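Local coordinates for protein ficolin-3 (Homo sapiens, PDB 2J5Z) that probably serves as an innate immune lectin, binding sugars such as galactose through a calcium-containing fibrinogen-like domain, at residues S70-R73 with A74-N78; F42-M45 with D46-G49; G86-N89 with L90-T94. All coordinates share one frame; numbering follows the deposited sequence. Where two conformers were deposited one is given.

Interaction 1: S70-R73 with A74-N78; sequences SSYR and AGFGN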
loop_
_atom_site.group_PDB
_atom_site.type_symbol
_atom_site.label_atom_id
_atom_site.label_comp_id
_atom_site.label_asym_id
_atom_site.label_seq_id
_atom_site.Cartn_x
_atom_site.Cartn_y
_atom_site.Cartn_z
ATOM N N SER A 70 -4.318 15.696 -20.985
ATOM C CA SER A 70 -3.202 16.066 -20.105
ATOM C C SER A 70 -3.046 15.085 -18.962
ATOM O O SER A 70 -1.924 14.764 -18.551
ATOM C CB SER A 70 -3.365 17.492 -19.568
ATOM O OG SER A 70 -4.569 17.617 -18.825
ATOM N N SER A 71 -4.178 14.616 -18.449
ATOM C CA SER A 71 -4.213 13.590 -17.412
ATOM C C SER A 71 -3.629 12.270 -17.915
ATOM O O SER A 71 -2.802 11.656 -17.249
ATOM C CB SER A 71 -5.647 13.375 -16.936
ATOM O OG SER A 71 -6.083 14.464 -16.138
ATOM N N TYR A 72 -4.049 11.839 -19.101
ATOM C CA TYR A 72 -3.477 10.626 -19.668
ATOM C C TYR A 72 -2.007 10.803 -19.992
ATOM O O TYR A 72 -1.230 9.850 -19.906
ATOM C CB TYR A 72 -4.285 10.126 -20.879
ATOM C CG TYR A 72 -5.373 9.216 -20.409
ATOM C CD1 TYR A 72 -5.096 7.887 -20.086
ATOM C CD2 TYR A 72 -6.657 9.703 -20.165
ATOM C CE1 TYR A 72 -6.076 7.053 -19.605
ATOM C CE2 TYR A 72 -7.659 8.872 -19.675
ATOM C CZ TYR A 72 -7.345 7.541 -19.382
ATOM O OH TYR A 72 -8.292 6.666 -18.902
ATOM N N ARG A 73 -1.609 12.019 -20.356
ATOM C CA ARG A 73 -0.216 12.271 -20.709
ATOM C C ARG A 73 0.709 12.117 -19.504
ATOM O O ARG A 73 1.771 11.509 -19.595
ATOM C CB ARG A 73 -0.050 13.680 -21.309
ATOM C CG ARG A 73 1.404 14.091 -21.545
ATOM C CD ARG A 73 1.490 15.497 -22.204
ATOM N NE ARG A 73 1.004 16.506 -21.262
ATOM C CZ ARG A 73 0.229 17.543 -21.579
ATOM N NH1 ARG A 73 -0.205 17.715 -22.831
ATOM N NH2 ARG A 73 -0.142 18.396 -20.620
ATOM N N ALA A 74 0.288 12.690 -18.379
ATOM C CA ALA A 74 1.103 12.783 -17.174
ATOM C C ALA A 74 0.940 11.574 -16.258
ATOM O O ALA A 74 1.792 11.310 -15.413
ATOM C CB ALA A 74 0.713 14.050 -16.411
ATOM N N GLY A 75 -0.169 10.867 -16.410
ATOM C CA GLY A 75 -0.513 9.764 -15.511
ATOM C C GLY A 75 -1.427 10.217 -14.381
ATOM O O GLY A 75 -1.465 11.408 -14.047
ATOM N N PHE A 76 -2.164 9.275 -13.793
ATOM C CA PHE A 76 -3.088 9.593 -12.697
ATOM C C PHE A 76 -3.506 8.348 -11.912
ATOM O O PHE A 76 -3.321 7.212 -12.372
ATOM C CB PHE A 76 -4.346 10.277 -13.243
ATOM C CG PHE A 76 -5.143 9.405 -14.165
ATOM C CD1 PHE A 76 -6.053 8.483 -13.657
ATOM C CD2 PHE A 76 -4.969 9.493 -15.540
ATOM C CE1 PHE A 76 -6.790 7.662 -14.520
ATOM C CE2 PHE A 76 -5.688 8.668 -16.403
ATOM C CZ PHE A 76 -6.592 7.759 -15.895
ATOM N N GLY A 77 -4.090 8.551 -10.729
ATOM C CA GLY A 77 -4.575 7.422 -9.944
ATOM C C GLY A 77 -3.910 7.294 -8.582
ATOM O O GLY A 77 -3.300 8.245 -8.093
ATOM N N ASN A 78 -4.022 6.116 -7.974
ATOM C CA ASN A 78 -3.512 5.892 -6.619
ATOM C C ASN A 78 -2.633 4.641 -6.570
ATOM O O ASN A 78 -3.052 3.570 -7.017
ATOM C CB ASN A 78 -4.684 5.767 -5.634
ATOM C CG ASN A 78 -4.245 5.801 -4.167
ATOM O OD1 ASN A 78 -3.294 5.129 -3.771
ATOM N ND2 ASN A 78 -4.951 6.589 -3.355
#
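Tyr72 and Phe76, four residues apart across the end of helix 69-74, meet as a T-shaped pair whose planes stand at 87°. The edge of Phe76 is turned toward the face of Tyr72, with Phe76 CE2 lying 3.5 Å above the tyrosine plane and over its centre. Phe76 CZ comes within 3.6 Å of Tyr72 CZ, which puts the phenyl edge near the hydroxyl end of the tyrosine. What turns the phenyl edge toward the Tyr72 ring is its first torsion (chi1 63°), which sets CG between the backbone N and the carbonyl carbon.

Two last helical bonds satisfy Ser70 O and Ser71 O. Ala74 N donates to Ser70 O at 3.0 Å. Gly75 N donates to Ser71 O at 2.9 Å, but the bond is more bent (133° at the hydrogen), as fits a residue where the chain leaves the helix with positive phi. Ser71 O has a second, apolar neighbour: Phe76 CD2 approaches it to 3.5 Å, with the oxygen at the ring edge, in plane. Backbone bonds of Tyr72 with Asn87, Arg73 with Glu88 and Phe76 with Trp84 serve the next residues.

Three side-chain polar ends find partners outside the segments: Tyr72 OH hydrogen-bonds to Phe65 O, Arg73 NH1 forms a salt bridge with Glu125, and Ser70 OG pairs with Ser68 OG. Ala74 O is hydrogen-bonded to Thr24 OG1 of the second subunit, so the carbonyl at the helix end belongs to the trimer interface.

At the backbone angles of Gly75 and Gly77 a CB would be jammed against the preceding carbonyl oxygen, which accounts for glycine at both positions. The arrangement is that of a helix terminated by a glycine of positive phi, leading into strand 76-77 of the fibrinogen-like domain.

Interaction 2: F42-M45 with D46-G49; sequences FCDM and DTEG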
loop_
_atom_site.group_PDB
_atom_site.type_symbol
_atom_site.label_atom_id
_atom_site.label_comp_id
_atom_site.label_asym_id
_atom_site.label_seq_id
_atom_site.Cartn_x
_atom_site.Cartn_y
_atom_site.Cartn_z
ATOM N N PHE A 42 5.214 0.301 -10.444
ATOM C CA PHE A 42 4.917 -0.971 -9.784
ATOM C C PHE A 42 5.560 -2.107 -10.538
ATOM O O PHE A 42 5.262 -2.314 -11.720
ATOM C CB PHE A 42 3.413 -1.215 -9.680
ATOM C CG PHE A 42 3.069 -2.415 -8.848
ATOM C CD1 PHE A 42 2.876 -2.286 -7.474
ATOM C CD2 PHE A 42 2.973 -3.669 -9.425
ATOM C CE1 PHE A 42 2.578 -3.388 -6.693
ATOM C CE2 PHE A 42 2.678 -4.791 -8.639
ATOM C CZ PHE A 42 2.475 -4.635 -7.271
ATOM N N CYS A 43 6.459 -2.829 -9.865
ATOM C CA CYS A 43 7.105 -3.997 -10.466
ATOM C C CYS A 43 6.444 -5.255 -9.936
ATOM O O CYS A 43 6.333 -5.426 -8.718
ATOM C CB CYS A 43 8.576 -4.050 -10.095
ATOM S SG CYS A 43 9.584 -2.717 -10.784
ATOM N N ASP A 44 5.999 -6.115 -10.843
ATOM C CA ASP A 44 5.502 -7.433 -10.433
ATOM C C ASP A 44 6.684 -8.375 -10.541
ATOM O O ASP A 44 7.164 -8.659 -11.637
ATOM C CB ASP A 44 4.343 -7.883 -11.323
ATOM C CG ASP A 44 3.827 -9.269 -10.962
ATOM O OD1 ASP A 44 4.608 -10.085 -10.434
ATOM O OD2 ASP A 44 2.631 -9.538 -11.217
ATOM N N MET A 45 7.165 -8.844 -9.396
ATOM C CA MET A 45 8.376 -9.648 -9.358
ATOM C C MET A 45 8.078 -11.139 -9.270
ATOM O O MET A 45 8.987 -11.941 -9.070
ATOM C CB MET A 45 9.239 -9.239 -8.166
ATOM C CG MET A 45 9.695 -7.768 -8.186
ATOM S SD MET A 45 10.442 -7.355 -9.776
ATOM C CE MET A 45 11.495 -5.980 -9.282
ATOM N N ASP A 46 6.813 -11.517 -9.441
ATOM C CA ASP A 46 6.407 -12.906 -9.189
ATOM C C ASP A 46 5.695 -13.610 -10.353
ATOM O O ASP A 46 5.972 -14.779 -10.633
ATOM C CB ASP A 46 5.567 -12.992 -7.908
ATOM C CG ASP A 46 5.695 -14.342 -7.215
ATOM O OD1 ASP A 46 6.154 -15.302 -7.872
ATOM O OD2 ASP A 46 5.350 -14.437 -6.019
ATOM N N THR A 47 4.778 -12.920 -11.025
ATOM C CA THR A 47 4.049 -13.537 -12.123
ATOM C C THR A 47 4.922 -13.814 -13.337
ATOM O O THR A 47 5.631 -12.932 -13.822
ATOM C CB THR A 47 2.784 -12.744 -12.516
ATOM O OG1 THR A 47 3.120 -11.733 -13.465
ATOM C CG2 THR A 47 2.142 -12.124 -11.295
ATOM N N GLU A 48 4.886 -15.062 -13.801
ATOM C CA GLU A 48 5.537 -15.446 -15.049
ATOM C C GLU A 48 7.042 -15.198 -15.013
ATOM O O GLU A 48 7.645 -14.825 -16.018
ATOM C CB GLU A 48 4.915 -14.671 -16.214
ATOM C CG GLU A 48 4.902 -15.409 -17.533
ATOM C CD GLU A 48 3.606 -16.153 -17.757
ATOM O OE1 GLU A 48 3.245 -17.006 -16.912
ATOM O OE2 GLU A 48 2.946 -15.879 -18.786
ATOM N N GLY A 49 7.652 -15.395 -13.854
ATOM C CA GLY A 49 9.092 -15.240 -13.744
ATOM C C GLY A 49 9.513 -13.892 -13.191
ATOM O O GLY A 49 10.659 -13.716 -12.785
#
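Asp44 reaches forward to Asp46 and Thr47 and organises an Asx turn where strand 38-44 gives way to the loop leading to the antiparallel strand 52-58, a hairpin connection of the fibrinogen-like sheet. Earlier in the first segment, Phe42 sits edge-to-face against Trp28 with Arg57 in a cation-pi contact, and Cys43 is joined to Cys15 by a disulfide, so covalent and aromatic contacts tie the strand to its neighbours just ahead of the turn.

At Asp44 the side chain extends with CG anti to the backbone N (chi1 178°), which carries the carboxylate toward the amides that follow. Its OD1 takes two of them. Asp46 N donates from 2.8 Å, nearly in line with the C-O bond, and this is the bond that defines the Asx turn. Thr47 N adds a second at 2.9 Å, arriving on the syn side, 32° out of the carboxylate plane. Two nearly straight N-H bonds to one oxygen restrict rotation of the carboxylate and hold both peptides facing it.

OD2 forms a salt bridge with Arg217 of strand 215-220, a positive neighbour that would be expected to stabilise the charged carboxylate. A bond from Thr47 OG1 to Asp44 OD2 is weak, and the modelled place of OD2 is less certain than that of OD1. Asp46, in the conformer described, sends its own carboxylate outward to a salt bridge with Arg67 of the third subunit, and beyond it the chain curls through Glu48 and Gly49, both with positive phi.

Met45 lies at the bend, and its peptide delivers Asp46 N to OD1. Its side chain heads away from the loop, toward Leu18 and Leu19 of helix 15-20, though Met45 CB still touches Asp46 N at 3.6 Å. Met45 N is hydrogen-bonded to Ser26 OG.

Interaction 3: G86-N89 with L90-T94; sequences GNEN and LHQLT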
loop_
_atom_site.group_PDB
_atom_site.type_symbol
_atom_site.label_atom_id
_atom_site.label_comp_id
_atom_site.label_asym_id
_atom_site.label_seq_id
_atom_site.Cartn_x
_atom_site.Cartn_y
_atom_site.Cartn_z
ATOM N N GLY A 86 0.948 6.927 -17.340
ATOM C CA GLY A 86 1.102 8.140 -18.145
ATOM C C GLY A 86 1.737 7.897 -19.502
ATOM O O GLY A 86 2.740 7.206 -19.615
ATOM N N ASN A 87 1.155 8.486 -20.536
ATOM C CA ASN A 87 1.631 8.257 -21.895
ATOM C C ASN A 87 3.042 8.762 -22.133
ATOM O O ASN A 87 3.831 8.112 -22.827
ATOM C CB ASN A 87 0.670 8.892 -22.899
ATOM C CG ASN A 87 -0.674 8.200 -22.936
ATOM O OD1 ASN A 87 -0.815 7.068 -22.480
ATOM N ND2 ASN A 87 -1.670 8.881 -23.480
ATOM N N GLU A 88 3.379 9.922 -21.561
ATOM C CA GLU A 88 4.736 10.429 -21.733
ATOM C C GLU A 88 5.787 9.509 -21.090
ATOM O O GLU A 88 6.833 9.244 -21.687
ATOM C CB GLU A 88 4.856 11.882 -21.251
ATOM C CG GLU A 88 6.229 12.483 -21.454
ATOM C CD GLU A 88 6.633 12.643 -22.934
ATOM O OE1 GLU A 88 5.739 12.666 -23.822
ATOM O OE2 GLU A 88 7.857 12.783 -23.191
ATOM N N ASN A 89 5.488 8.993 -19.901
ATOM C CA ASN A 89 6.331 7.987 -19.245
ATOM C C ASN A 89 6.488 6.746 -20.133
ATOM O O ASN A 89 7.606 6.249 -20.362
ATOM C CB ASN A 89 5.726 7.616 -17.880
ATOM C CG ASN A 89 5.910 8.712 -16.855
ATOM O OD1 ASN A 89 6.933 9.399 -16.857
ATOM N ND2 ASN A 89 4.927 8.881 -15.965
ATOM N N LEU A 90 5.369 6.267 -20.665
ATOM C CA LEU A 90 5.380 5.083 -21.532
ATOM C C LEU A 90 6.174 5.322 -22.813
ATOM O O LEU A 90 6.963 4.469 -23.244
ATOM C CB LEU A 90 3.951 4.631 -21.863
ATOM C CG LEU A 90 3.209 3.955 -20.697
ATOM C CD1 LEU A 90 1.707 3.834 -20.944
ATOM C CD2 LEU A 90 3.800 2.567 -20.380
ATOM N N HIS A 91 5.993 6.493 -23.427
ATOM C CA HIS A 91 6.839 6.814 -24.571
ATOM C C HIS A 91 8.329 6.814 -24.215
ATOM O O HIS A 91 9.163 6.258 -24.948
ATOM C CB HIS A 91 6.465 8.189 -25.150
ATOM C CG HIS A 91 7.393 8.630 -26.235
ATOM N ND1 HIS A 91 8.301 9.659 -26.079
ATOM C CD2 HIS A 91 7.589 8.140 -27.481
ATOM C CE1 HIS A 91 9.000 9.797 -27.194
ATOM N NE2 HIS A 91 8.587 8.889 -28.060
ATOM N N GLN A 92 8.686 7.459 -23.105
ATOM C CA GLN A 92 10.096 7.523 -22.701
ATOM C C GLN A 92 10.679 6.146 -22.377
ATOM O O GLN A 92 11.806 5.828 -22.786
ATOM C CB GLN A 92 10.283 8.507 -21.533
ATOM C CG GLN A 92 10.140 9.965 -22.013
ATOM C CD GLN A 92 10.253 10.973 -20.899
ATOM O OE1 GLN A 92 10.854 10.702 -19.860
ATOM N NE2 GLN A 92 9.707 12.163 -21.126
ATOM N N LEU A 93 9.894 5.320 -21.694
ATOM C CA LEU A 93 10.348 3.976 -21.337
ATOM C C LEU A 93 10.550 3.111 -22.573
ATOM O O LEU A 93 11.522 2.357 -22.657
ATOM C CB LEU A 93 9.342 3.283 -20.419
ATOM C CG LEU A 93 9.297 3.694 -18.952
ATOM C CD1 LEU A 93 7.964 3.277 -18.372
ATOM C CD2 LEU A 93 10.472 3.099 -18.160
ATOM N N THR A 94 9.631 3.223 -23.530
ATOM C CA THR A 94 9.585 2.267 -24.637
ATOM C C THR A 94 10.331 2.714 -25.891
ATOM O O THR A 94 10.326 2.004 -26.898
ATOM C CB THR A 94 8.142 1.842 -24.979
ATOM O OG1 THR A 94 7.401 2.972 -25.454
ATOM C CG2 THR A 94 7.448 1.246 -23.743
#
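The imidazole of His91 has Glu88 OE2 at its edge, close to the ring plane and 4.3 Å from ND1. The same OE2 is held by Gln92 NE2 at 2.8 Å. This bond uses the carboxylate's anti lone pair and lies close to the amide plane of Gln92, although the two flat groups stand at 77° to each other. Glu88 achieves it by bending at chi2 (65°), which folds its carboxylate back along the helix to the extended glutamine.

Glu88 OE1 bonds to Tyr129 OH. Arg37 donates to both Gln92 OE1 (from NH2) and Asn89 OD1 (from NH1), tying two successive turns to one guanidinium group.

Beneath the side chains the backbone ladder is regular. Leu90 N donates to Gly86 O at 3.0 Å, and Leu93 N to Asn89 O at 2.8 Å. Leu90 O accepts twice, from Thr94 N and from Thr94 OG1 at 2.7 Å, the donors arriving from opposite faces of the carbonyl plane. Leu90 packs on Phe55 and Leu93 on Leu53, both of strand 52-58, so this alpha-helix, with glycine at its N-cap and an i to i+4 Glu-Gln side-chain bridge, lies against the sheet of the fibrinogen-like domain.

Overall arrangement
The three contacts follow one another in the order interaction 2, interaction 1, interaction 3, all within the fibrinogen-like domain. Interactions 1 and 3 are neighbours, their centres about 11 Å apart. Probable backbone hydrogen bonds join helix 69-74 to the start of helix 87-94, Tyr72 O to Asn87 N at 2.8 Å and Arg73 O to Glu88 N at 3.0 Å. Interaction 2 stands apart, with centres about 23 Å from interaction 1 and 20 Å from interaction 3, though strands 38-44 and 76-77 share one antiparallel sheet. Interactions 1 and 2 meet different neighbouring subunits of the trimer, whereas interaction 3 touches no other chain.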